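Local coordinates for LacI family sugar-binding transcriptional regulator (PDB 4RK0), which binds ribose between the two lobes of its sugar-binding part and, like other LacI-family regulators, probably controls transcription by binding DNA, at residues S31-E36 and T239-L244. Residues are numbered along the deposited sequence; the frame is centred on the assembly and turned at random.
Sequences SVLYKE and TTATLL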
ATOM      1  N   SER A  31       2.092   1.990 -15.383  1.00 31.81           N
ATOM      2  CA  SER A  31       1.088   2.056 -16.454  1.00 39.65           C
ATOM      3  C   SER A  31       1.691   2.555 -17.743  1.00 39.33           C
ATOM      4  O   SER A  31       1.251   2.184 -18.827  1.00 35.69           O
ATOM      5  CB  SER A  31      -0.113   2.929 -16.069  1.00 44.02           C
ATOM      6  OG  SER A  31       0.219   4.291 -15.903  1.00 39.65           O
ATOM      7  N   VAL A  32       2.672   3.439 -17.624  1.00 35.36           N
ATOM      8  CA  VAL A  32       3.360   3.991 -18.793  1.00 37.17           C
ATOM      9  C   VAL A  32       4.431   3.041 -19.302  1.00 37.55           C
ATOM     10  O   VAL A  32       4.461   2.703 -20.504  1.00 34.90           O
ATOM     11  CB  VAL A  32       3.896   5.397 -18.471  1.00 34.62           C
ATOM     12  CG1 VAL A  32       4.894   5.888 -19.515  1.00 42.22           C
ATOM     13  CG2 VAL A  32       2.743   6.356 -18.377  1.00 32.06           C
ATOM     14  N   LEU A  33       5.284   2.574 -18.394  1.00 32.16           N
ATOM     15  CA  LEU A  33       6.339   1.611 -18.721  1.00 37.17           C
ATOM     16  C   LEU A  33       5.836   0.368 -19.440  1.00 29.64           C
ATOM     17  O   LEU A  33       6.455  -0.044 -20.409  1.00 39.26           O
ATOM     18  CB  LEU A  33       7.125   1.172 -17.469  1.00 38.08           C
ATOM     19  CG  LEU A  33       7.843   2.302 -16.703  1.00 29.81           C
ATOM     20  CD1 LEU A  33       8.732   1.689 -15.628  1.00 33.44           C
ATOM     21  CD2 LEU A  33       8.665   3.231 -17.585  1.00 47.09           C
ATOM     22  N   TYR A  34       4.745  -0.227 -18.963  1.00 34.05           N
ATOM     23  CA  TYR A  34       4.190  -1.478 -19.546  1.00 35.19           C
ATOM     24  C   TYR A  34       3.953  -1.356 -21.025  1.00 38.43           C
ATOM     25  O   TYR A  34       4.191  -2.296 -21.790  1.00 33.93           O
ATOM     26  CB  TYR A  34       2.844  -1.879 -18.923  1.00 38.61           C
ATOM     27  CG  TYR A  34       2.916  -2.665 -17.641  1.00 51.05           C
ATOM     28  CD1 TYR A  34       4.012  -2.567 -16.805  1.00 33.69           C
ATOM     29  CD2 TYR A  34       1.866  -3.499 -17.245  1.00 44.62           C
ATOM     30  CE1 TYR A  34       4.084  -3.281 -15.624  1.00 46.44           C
ATOM     31  CE2 TYR A  34       1.931  -4.209 -16.053  1.00 58.48           C
ATOM     32  CZ  TYR A  34       3.043  -4.090 -15.241  1.00 68.62           C
ATOM     33  OH  TYR A  34       3.134  -4.787 -14.047  1.00 49.42           O
ATOM     34  N   LYS A  35       3.480  -0.197 -21.421  1.00 32.20           N
ATOM     35  CA  LYS A  35       3.099   0.015 -22.813  1.00 50.42           C
ATOM     36  C   LYS A  35       4.306   0.060 -23.733  1.00 43.07           C
ATOM     37  O   LYS A  35       4.163  -0.150 -24.936  1.00 42.24           O
ATOM     38  CB  LYS A  35       2.265   1.276 -22.952  1.00 40.97           C
ATOM     39  CG  LYS A  35       0.969   1.206 -22.161  1.00 61.85           C
ATOM     40  CD  LYS A  35      -0.097   2.174 -22.647  1.00 94.33           C
ATOM     41  CE  LYS A  35      -1.375   1.997 -21.837  1.00 94.72           C
ATOM     42  NZ  LYS A  35      -2.582   2.527 -22.527  1.00144.06           N
ATOM     43  N   GLU A  36       5.497   0.284 -23.175  1.00 41.80           N
ATOM     44  CA  GLU A  36       6.713   0.383 -23.979  1.00 34.99           C
ATOM     45  C   GLU A  36       7.672  -0.753 -23.726  1.00 39.36           C
ATOM     46  O   GLU A  36       8.812  -0.721 -24.204  1.00 43.11           O
ATOM     47  CB  GLU A  36       7.370   1.701 -23.675  1.00 37.74           C
ATOM     48  CG  GLU A  36       6.458   2.899 -23.881  1.00 63.08           C
ATOM     49  CD  GLU A  36       6.832   3.722 -25.092  1.00110.86           C
ATOM     50  OE1 GLU A  36       7.999   4.164 -25.167  1.00 74.50           O
ATOM     51  OE2 GLU A  36       5.956   3.943 -25.954  1.00108.79           O
ATOM     52  N   THR A 239       3.030  11.032 -15.568  1.00 28.86           N
ATOM     53  CA  THR A 239       3.746  12.153 -16.133  1.00 41.21           C
ATOM     54  C   THR A 239       5.264  12.006 -15.937  1.00 56.79           C
ATOM     55  O   THR A 239       6.065  12.294 -16.834  1.00 28.37           O
ATOM     56  CB  THR A 239       3.309  13.471 -15.489  1.00 31.23           C
ATOM     57  OG1 THR A 239       1.885  13.638 -15.557  1.00 33.47           O
ATOM     58  CG2 THR A 239       3.968  14.654 -16.199  1.00 37.57           C
ATOM     59  N   THR A 240       5.648  11.552 -14.751  1.00 30.55           N
ATOM     60  CA  THR A 240       7.052  11.294 -14.438  1.00 27.19           C
ATOM     61  C   THR A 240       7.697  10.267 -15.368  1.00 35.09           C
ATOM     62  O   THR A 240       8.782  10.499 -15.889  1.00 35.93           O
ATOM     63  CB  THR A 240       7.165  10.882 -12.928  1.00 30.73           C
ATOM     64  OG1 THR A 240       6.748  11.993 -12.106  1.00 35.76           O
ATOM     65  CG2 THR A 240       8.554  10.515 -12.573  1.00 37.20           C
ATOM     66  N   ALA A 241       7.025   9.141 -15.593  1.00 24.51           N
ATOM     67  CA  ALA A 241       7.534   8.099 -16.492  1.00 29.21           C
ATOM     68  C   ALA A 241       7.568   8.618 -17.918  1.00 38.63           C
ATOM     69  O   ALA A 241       8.484   8.306 -18.681  1.00 40.92           O
ATOM     70  CB  ALA A 241       6.667   6.851 -16.423  1.00 30.41           C
ATOM     71  N   THR A 242       6.567   9.406 -18.270  1.00 34.64           N
ATOM     72  CA  THR A 242       6.416   9.833 -19.665  1.00 35.60           C
ATOM     73  C   THR A 242       7.578  10.719 -19.988  1.00 32.81           C
ATOM     74  O   THR A 242       8.232  10.538 -21.007  1.00 32.60           O
ATOM     75  CB  THR A 242       5.078  10.540 -19.906  1.00 34.02           C
ATOM     76  OG1 THR A 242       4.016   9.590 -19.675  1.00 36.53           O
ATOM     77  CG2 THR A 242       4.960  11.035 -21.357  1.00 36.20           C
ATOM     78  N   LEU A 243       7.844  11.677 -19.110  1.00 40.46           N
ATOM     79  CA  LEU A 243       8.970  12.580 -19.303  1.00 34.24           C
ATOM     80  C   LEU A 243      10.298  11.879 -19.305  1.00 35.20           C
ATOM     81  O   LEU A 243      11.181  12.254 -20.069  1.00 49.50           O
ATOM     82  CB  LEU A 243       8.954  13.691 -18.279  1.00 27.35           C
ATOM     83  CG  LEU A 243       7.898  14.769 -18.473  1.00 46.03           C
ATOM     84  CD1 LEU A 243       8.127  15.822 -17.427  1.00 36.47           C
ATOM     85  CD2 LEU A 243       7.942  15.391 -19.862  1.00 76.97           C
ATOM     86  N   LEU A 244      10.451  10.823 -18.509  1.00 38.98           N
ATOM     87  CA  LEU A 244      11.725  10.111 -18.492  1.00 41.41           C
ATOM     88  C   LEU A 244      11.912   9.342 -19.775  1.00 55.46           C
ATOM     89  O   LEU A 244      12.989   9.346 -20.348  1.00 32.50           O
ATOM     90  CB  LEU A 244      11.841   9.160 -17.291  1.00 40.74           C
ATOM     91  CG  LEU A 244      13.114   8.319 -17.183  1.00 37.13           C
ATOM     92  CD1 LEU A 244      14.359   9.198 -17.078  1.00 35.94           C
ATOM     93  CD2 LEU A 244      13.011   7.419 -15.953  1.00 30.26           C
TER
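Val32 and Ala241 bring the two helices together: their CA atoms lie 6.3 Å apart, and the single methyl of Ala241 rests against the branched end of Val32. Ala241 CB is 3.7 Å from Val32 CG1 and equally near the branching carbon CB of the valine, so the alanine methyl packs alongside the CB–CG1 bond. The valine sets CG1 anti to its backbone N (chi1 166°) and CG2 anti to its carbonyl carbon, and this spreads both methyls over the partner helix. CG2 approaches Thr242 OG1 at 3.7 Å and CG1 comes almost as close, so the hydroxyl oxygen faces the pair of methyls in van der Waals contact. The side chains of Val32 and Thr242 cross at about a right angle.

Thr242 holds OG1 beside its own backbone N (chi1 -64°), from where the hydroxyl hydrogen-bonds back to the carbonyl oxygen of Gln238, one turn earlier. The hydroxyl proton is thus spent within its own helix, and the valine meets an oxygen that is already engaged. Leu33 adds a looser apolar touch on the buried side: its CD2 reaches to 4.3 Å from Ala241 CB; the side chain leaves the backbone alongside the interface, and its end then turns nearer to the alanine.

With the small alanine at the crossing, the short helical segments approach to 9.1 Å between axes, at 40° between their directions. The contact joins the C-terminal end of helix 20-35 to the middle of helix 233-249, far apart in sequence but both in the mixed-sheet lobe of the periplasmic-binding-protein-like fold, with a Ser31–Gln238 side-chain hydrogen bond beside it. Tyr34 stacks on Tyr55 of the second subunit, whereas Thr240 and Leu243 pack on strands 90-93 and 103-107 of that sheet.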